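L-cysteine S-thiosulfotransferase subunit SoxA (Paracoccus denitrificans, PDB 2C1D) forms, with SoxX, the heme enzyme that joins thiosulfate to a cysteine of the carrier protein SoxY as a heterodisulfide, passing the electrons to cytochrome c. Local coordinates at residues 108-113 against 136-141; 125-128 against 132-135. All blocks are in the same frame, centred on the assembly; numbering follows the deposited sequence.

Contact 1: 108-113 against 136-141; sequences MIMEDY and DMLSLI. With HEC (heme c), chain I.
M110 and L138 join two helices of the cytochrome c domain that carries heme c #1. M110 stands in the first turn of helix 110-122 and L138 in the second turn of helix 132-143. Their side chains run past each other in opposite directions, with M110 CG 3.6 Å from L138 CD2. The M110 chain has CG anti to the backbone N (chi1 -167°) and then bends at chi2 and chi3. This takes its end on to I141, where M110 CE lies 3.7 Å from the CG2 branch. L138 CD2 faces M110, while CD1 meets the carboxylate of E111, 3.5 Å from E111 CD, the two side chains crossing at about a right angle. The contact is buried and apolar apart from that carboxylate.

From helix 132-143, M137 sets CG 3.6 Å from the heme methyl CMB. From helix 110-122, the Y113 ring lies between M108 CB on one face and heme CAA on the opposite face. CAA, the first carbon of a propionate, stands 3.4 Å above the Y113 ring plane, offset toward its rim. The propionate passes over this face, with O1A 3.4 Å from Y113 CZ. The Y113 hydroxyl is hydrogen-bonded to D101 and R99. A leucine in place of Y113 would probably leave D101 and R99 without this partner and take away the ring face that CAA and O1A lie against. I109, the N-cap residue, donates its N-H to D112 OD2 at 3.1 Å. That oxygen, also in a salt bridge with K242 NZ, is met on its anti side, 30° out of the carboxylate plane.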
loop_
_atom_site.group_PDB
_atom_site.type_symbol
_atom_site.label_atom_id
_atom_site.label_comp_id
_atom_site.label_asym_id
_atom_site.label_seq_id
_atom_site.Cartn_x
_atom_site.Cartn_y
_atom_site.Cartn_z
ATOM N N MET A 108 -18.682 -0.685 10.634
ATOM C CA MET A 108 -18.903 0.435 9.743
ATOM C C MET A 108 -17.572 1.114 9.432
ATOM O O MET A 108 -16.799 1.368 10.339
ATOM C CB MET A 108 -19.855 1.448 10.387
ATOM C CG MET A 108 -21.185 0.865 10.844
ATOM S SD MET A 108 -22.260 0.542 9.480
ATOM C CE MET A 108 -23.028 2.129 9.131
ATOM N N ILE A 109 -17.306 1.338 8.146
ATOM C CA ILE A 109 -16.348 2.344 7.712
ATOM C C ILE A 109 -17.174 3.578 7.447
ATOM O O ILE A 109 -18.397 3.511 7.425
ATOM C CB ILE A 109 -15.530 1.911 6.458
ATOM C CG1 ILE A 109 -16.425 1.682 5.231
ATOM C CG2 ILE A 109 -14.748 0.666 6.785
ATOM C CD1 ILE A 109 -15.696 1.236 3.977
ATOM N N MET A 110 -16.515 4.703 7.245
ATOM C CA MET A 110 -17.198 5.973 7.198
ATOM C C MET A 110 -18.156 5.998 6.040
ATOM O O MET A 110 -19.258 6.542 6.156
ATOM C CB MET A 110 -16.204 7.125 7.098
ATOM C CG MET A 110 -16.835 8.510 7.357
ATOM S SD MET A 110 -17.366 8.695 9.070
ATOM C CE MET A 110 -15.817 8.916 9.823
ATOM N N GLU A 111 -17.738 5.388 4.930
ATOM C CA GLU A 111 -18.538 5.275 3.726
ATOM C C GLU A 111 -19.904 4.627 4.032
ATOM O O GLU A 111 -20.911 4.998 3.438
ATOM C CB GLU A 111 -17.798 4.441 2.667
ATOM C CG GLU A 111 -16.593 5.109 2.030
ATOM C CD GLU A 111 -15.282 4.834 2.742
ATOM O OE1 GLU A 111 -15.276 4.665 3.989
ATOM O OE2 GLU A 111 -14.240 4.825 2.059
ATOM N N ASP A 112 -19.935 3.660 4.947
ATOM C CA ASP A 112 -21.204 3.037 5.312
ATOM C C ASP A 112 -22.120 4.005 6.054
ATOM O O ASP A 112 -23.302 3.975 5.831
ATOM C CB ASP A 112 -21.014 1.809 6.180
ATOM C CG ASP A 112 -20.220 0.729 5.503
ATOM O OD1 ASP A 112 -20.477 0.416 4.307
ATOM O OD2 ASP A 112 -19.332 0.119 6.134
ATOM N N TYR A 113 -21.609 4.828 6.974
ATOM C CA TYR A 113 -22.502 5.794 7.635
ATOM C C TYR A 113 -23.039 6.804 6.636
ATOM O O TYR A 113 -24.223 7.132 6.647
ATOM C CB TYR A 113 -21.795 6.543 8.765
ATOM C CG TYR A 113 -21.610 5.797 10.068
ATOM C CD1 TYR A 113 -20.375 5.792 10.714
ATOM C CD2 TYR A 113 -22.671 5.140 10.676
ATOM C CE1 TYR A 113 -20.192 5.129 11.907
ATOM C CE2 TYR A 113 -22.514 4.477 11.885
ATOM C CZ TYR A 113 -21.268 4.472 12.497
ATOM O OH TYR A 113 -21.107 3.831 13.693
ATOM N N ASP A 136 -15.254 13.788 -1.039
ATOM C CA ASP A 136 -15.388 15.112 -0.455
ATOM C C ASP A 136 -16.047 15.035 0.923
ATOM O O ASP A 136 -15.657 15.762 1.838
ATOM C CB ASP A 136 -16.235 16.069 -1.298
ATOM C CG ASP A 136 -15.707 16.286 -2.718
ATOM O OD1 ASP A 136 -14.528 15.988 -3.063
ATOM O OD2 ASP A 136 -16.500 16.712 -3.589
ATOM N N MET A 137 -17.089 14.214 1.052
ATOM C CA MET A 137 -17.796 14.131 2.325
ATOM C C MET A 137 -16.892 13.536 3.408
ATOM O O MET A 137 -16.843 14.047 4.518
ATOM C CB MET A 137 -19.093 13.339 2.208
ATOM C CG MET A 137 -20.055 13.598 3.384
ATOM S SD MET A 137 -20.516 15.320 3.588
ATOM C CE MET A 137 -21.577 15.507 2.114
ATOM N N LEU A 138 -16.153 12.475 3.072
ATOM C CA LEU A 138 -15.199 11.891 4.034
ATOM C C LEU A 138 -14.132 12.890 4.422
ATOM O O LEU A 138 -13.675 12.897 5.556
ATOM C CB LEU A 138 -14.488 10.678 3.467
ATOM C CG LEU A 138 -15.264 9.420 3.097
ATOM C CD1 LEU A 138 -14.407 8.179 3.236
ATOM C CD2 LEU A 138 -16.557 9.264 3.841
ATOM N N SER A 139 -13.725 13.716 3.471
ATOM C CA SER A 139 -12.724 14.761 3.724
ATOM C C SER A 139 -13.234 15.734 4.774
ATOM O O SER A 139 -12.557 15.995 5.777
ATOM C CB SER A 139 -12.378 15.493 2.407
ATOM O OG SER A 139 -11.681 14.614 1.519
ATOM N N LEU A 140 -14.449 16.236 4.553
ATOM C CA LEU A 140 -15.116 17.136 5.507
ATOM C C LEU A 140 -15.263 16.514 6.887
ATOM O O LEU A 140 -14.919 17.132 7.903
ATOM C CB LEU A 140 -16.501 17.555 4.990
ATOM C CG LEU A 140 -17.334 18.475 5.885
ATOM C CD1 LEU A 140 -16.669 19.844 6.048
ATOM C CD2 LEU A 140 -18.778 18.599 5.350
ATOM N N ILE A 141 -15.722 15.265 6.932
ATOM C CA ILE A 141 -15.920 14.610 8.230
ATOM C C ILE A 141 -14.591 14.388 8.923
ATOM O O ILE A 141 -14.456 14.601 10.140
ATOM C CB ILE A 141 -16.739 13.284 8.067
ATOM C CG1 ILE A 141 -18.176 13.630 7.682
ATOM C CG2 ILE A 141 -16.674 12.451 9.354
ATOM C CD1 ILE A 141 -18.967 12.467 7.092
HETATM FE FE HEC I . -26.901 11.358 8.979
HETATM C CHA HEC I . -25.956 9.126 11.506
HETATM C CHB HEC I . -23.704 11.633 8.035
HETATM C CHC HEC I . -27.948 13.239 6.369
HETATM C CHD HEC I . -29.994 11.636 10.451
HETATM N NA HEC I . -25.171 10.545 9.671
HETATM C C1A HEC I . -24.980 9.670 10.713
HETATM C C2A HEC I . -23.581 9.374 10.801
HETATM C C3A HEC I . -22.963 10.068 9.837
HETATM C C4A HEC I . -23.955 10.800 9.086
HETATM C CMA HEC I . -21.463 10.077 9.519
HETATM C CAA HEC I . -22.956 8.424 11.841
HETATM C CBA HEC I . -22.994 9.134 13.181
HETATM C CGA HEC I . -22.611 8.253 14.360
HETATM O O1A HEC I . -22.731 7.008 14.304
HETATM O O2A HEC I . -22.188 8.874 15.374
HETATM N NB HEC I . -25.976 12.306 7.480
HETATM C C1B HEC I . -24.631 12.210 7.206
HETATM C C2B HEC I . -24.410 12.797 5.892
HETATM C C3B HEC I . -25.582 13.250 5.432
HETATM C C4B HEC I . -26.597 12.949 6.432
HETATM C CMB HEC I . -23.029 12.938 5.218
HETATM C CAB HEC I . -25.833 13.959 4.061
HETATM C CBB HEC I . -25.378 13.208 3.010
HETATM N NC HEC I . -28.675 12.293 8.526
HETATM C C1C HEC I . -28.904 12.948 7.337
HETATM C C2C HEC I . -30.283 13.396 7.351
HETATM C C3C HEC I . -30.897 12.850 8.428
HETATM C C4C HEC I . -29.856 12.221 9.224
HETATM C CMC HEC I . -30.973 14.030 6.121
HETATM C CAC HEC I . -32.395 12.990 8.867
HETATM C CBC HEC I . -33.374 12.686 7.986
HETATM N ND HEC I . -27.811 10.506 10.715
HETATM C C1D HEC I . -29.138 10.747 11.063
HETATM C C2D HEC I . -29.500 9.884 12.171
HETATM C C3D HEC I . -28.252 9.080 12.489
HETATM C C4D HEC I . -27.251 9.542 11.542
HETATM C CMD HEC I . -30.851 9.768 12.901
HETATM C CAD HEC I . -28.080 8.009 13.579
HETATM C CBD HEC I . -27.653 8.672 14.853
HETATM C CGD HEC I . -27.325 7.641 15.930
HETATM O O1D HEC I . -27.486 7.969 17.144
HETATM O O2D HEC I . -26.890 6.526 15.566
#

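Contact 2: 125-128 against 132-135; sequences EKWG and DNMK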
loop_
_atom_site.group_PDB
_atom_site.type_symbol
_atom_site.label_atom_id
_atom_site.label_comp_id
_atom_site.label_asym_id
_atom_site.label_seq_id
_atom_site.Cartn_x
_atom_site.Cartn_y
_atom_site.Cartn_z
ATOM N N GLU A 125 -30.094 7.092 -4.493
ATOM C CA GLU A 125 -29.290 5.968 -4.895
ATOM C C GLU A 125 -27.969 6.121 -4.150
ATOM O O GLU A 125 -27.472 7.236 -3.986
ATOM C CB GLU A 125 -29.103 6.012 -6.423
ATOM C CG GLU A 125 -27.983 5.147 -6.977
ATOM C CD GLU A 125 -28.153 4.856 -8.470
ATOM O OE1 GLU A 125 -28.982 5.543 -9.133
ATOM O OE2 GLU A 125 -27.463 3.937 -8.981
ATOM N N LYS A 126 -27.428 5.012 -3.669
ATOM C CA LYS A 126 -26.185 5.064 -2.891
ATOM C C LYS A 126 -25.063 5.728 -3.689
ATOM O O LYS A 126 -24.965 5.557 -4.917
ATOM C CB LYS A 126 -25.784 3.683 -2.368
ATOM C CG LYS A 126 -25.032 2.748 -3.326
ATOM C CD LYS A 126 -24.352 1.565 -2.578
ATOM C CE LYS A 126 -22.787 1.614 -2.651
ATOM N NZ LYS A 126 -22.087 0.760 -1.593
ATOM N N TRP A 127 -24.243 6.516 -3.006
ATOM C CA TRP A 127 -23.034 7.075 -3.628
ATOM C C TRP A 127 -21.960 5.999 -3.800
ATOM O O TRP A 127 -21.742 5.155 -2.915
ATOM C CB TRP A 127 -22.469 8.244 -2.813
ATOM C CG TRP A 127 -23.339 9.488 -2.751
ATOM C CD1 TRP A 127 -24.438 9.787 -3.519
ATOM C CD2 TRP A 127 -23.162 10.598 -1.865
ATOM N NE1 TRP A 127 -24.947 11.011 -3.156
ATOM C CE2 TRP A 127 -24.175 11.537 -2.153
ATOM C CE3 TRP A 127 -22.224 10.908 -0.868
ATOM C CZ2 TRP A 127 -24.299 12.735 -1.466
ATOM C CZ3 TRP A 127 -22.345 12.109 -0.184
ATOM C CH2 TRP A 127 -23.370 13.003 -0.478
ATOM N N GLY A 128 -21.289 6.032 -4.952
ATOM C CA GLY A 128 -20.138 5.188 -5.188
ATOM C C GLY A 128 -19.143 5.449 -4.080
ATOM O O GLY A 128 -18.918 6.594 -3.711
ATOM N N ASP A 132 -16.753 11.274 -6.152
ATOM C CA ASP A 132 -16.416 12.585 -5.642
ATOM C C ASP A 132 -17.301 13.024 -4.484
ATOM O O ASP A 132 -16.799 13.591 -3.529
ATOM C CB ASP A 132 -16.418 13.611 -6.768
ATOM C CG ASP A 132 -15.121 13.587 -7.543
ATOM O OD1 ASP A 132 -15.097 13.997 -8.720
ATOM O OD2 ASP A 132 -14.072 13.137 -7.025
ATOM N N ASN A 133 -18.596 12.728 -4.545
ATOM C CA ASN A 133 -19.483 13.060 -3.431
ATOM C C ASN A 133 -18.988 12.402 -2.151
ATOM O O ASN A 133 -18.954 13.029 -1.108
ATOM C CB ASN A 133 -20.929 12.644 -3.716
ATOM C CG ASN A 133 -21.633 13.575 -4.698
ATOM O OD1 ASN A 133 -21.141 14.659 -5.004
ATOM N ND2 ASN A 133 -22.794 13.149 -5.187
ATOM N N MET A 134 -18.609 11.139 -2.255
ATOM C CA MET A 134 -18.095 10.376 -1.118
ATOM C C MET A 134 -16.736 10.842 -0.604
ATOM O O MET A 134 -16.577 11.053 0.611
ATOM C CB MET A 134 -18.052 8.893 -1.430
ATOM C CG MET A 134 -17.828 8.007 -0.211
ATOM S SD MET A 134 -19.034 8.103 1.098
ATOM C CE MET A 134 -20.286 6.940 0.460
ATOM N N LYS A 135 -15.777 11.042 -1.499
ATOM C CA LYS A 135 -14.431 11.478 -1.086
ATOM C C LYS A 135 -14.464 12.885 -0.466
ATOM O O LYS A 135 -13.829 13.142 0.551
ATOM C CB LYS A 135 -13.461 11.413 -2.266
ATOM C CG LYS A 135 -13.350 10.005 -2.827
ATOM C CD LYS A 135 -12.213 9.824 -3.845
ATOM C CE LYS A 135 -12.275 10.786 -5.032
ATOM N NZ LYS A 135 -11.289 10.323 -6.094
#
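The loop 125-128, just before helix 132-143 of the heme c #1 cytochrome c domain, packs on the first turn of that helix. W127, in the extended part of the loop, lays its indole against N133. The touch is a CH-pi contact: N133 CB sits 3.5 Å from the centroid of the six-membered ring of W127, only 13° off the ring normal. The W127 and N133 side chains cross at about a right angle. With CG anti to the carbonyl carbon (chi1 -75°), the N133 side chain brings ND2 above the NE1-CE2 bond at the rim of the indole. N133 ND2 lies 3.7 Å from W127 NE1; both are N-H donors, and this is a packing contact. The amide plane is turned 53° from the ring. The other end of the amide is held from outside, since N133 OD1 accepts a hydrogen bond from K68 of helix 59-70.

W127 is buried, and heme c touches it. M73 packs on both W127 and N133. The backbone N of W127 is bonded to N115 OD1, which ties the loop to helix 110-122.

M134 meets the loop at two places: CB at G128 O, and CE near W127 CB, 4.1 Å away. V114 and N115 of helix 110-122 also touch M134. S131 links the two segments through its hydroxyl: OG is hydrogen-bonded to both G128 O and M134 N. The same carbonyl oxygen, G128 O, lies 3.4 Å from M134 CB.

Both contacts use helix 132-143 and belong to the heme c #1 domain. Contact 2 is nested in the chain between the two segments of contact 1. Contact 1 is buried and joins two helices through aliphatic and sulfur-bearing side chains, with one carboxylate, E111, against L138. Contact 2 is only partly buried, with exposed G128 beside buried W127. It is local, pairing a loop with the helix that follows, and its chemistry is that of an indole face against the CB of an asparagine, with a methionine beside it. Both reach the same heme, contact 1 through Y113 and M137 and contact 2 through W127. They also touch: M134 CE is 3.6 Å from E111 O, and M137 CE is 4.0 Å from W127 CH2.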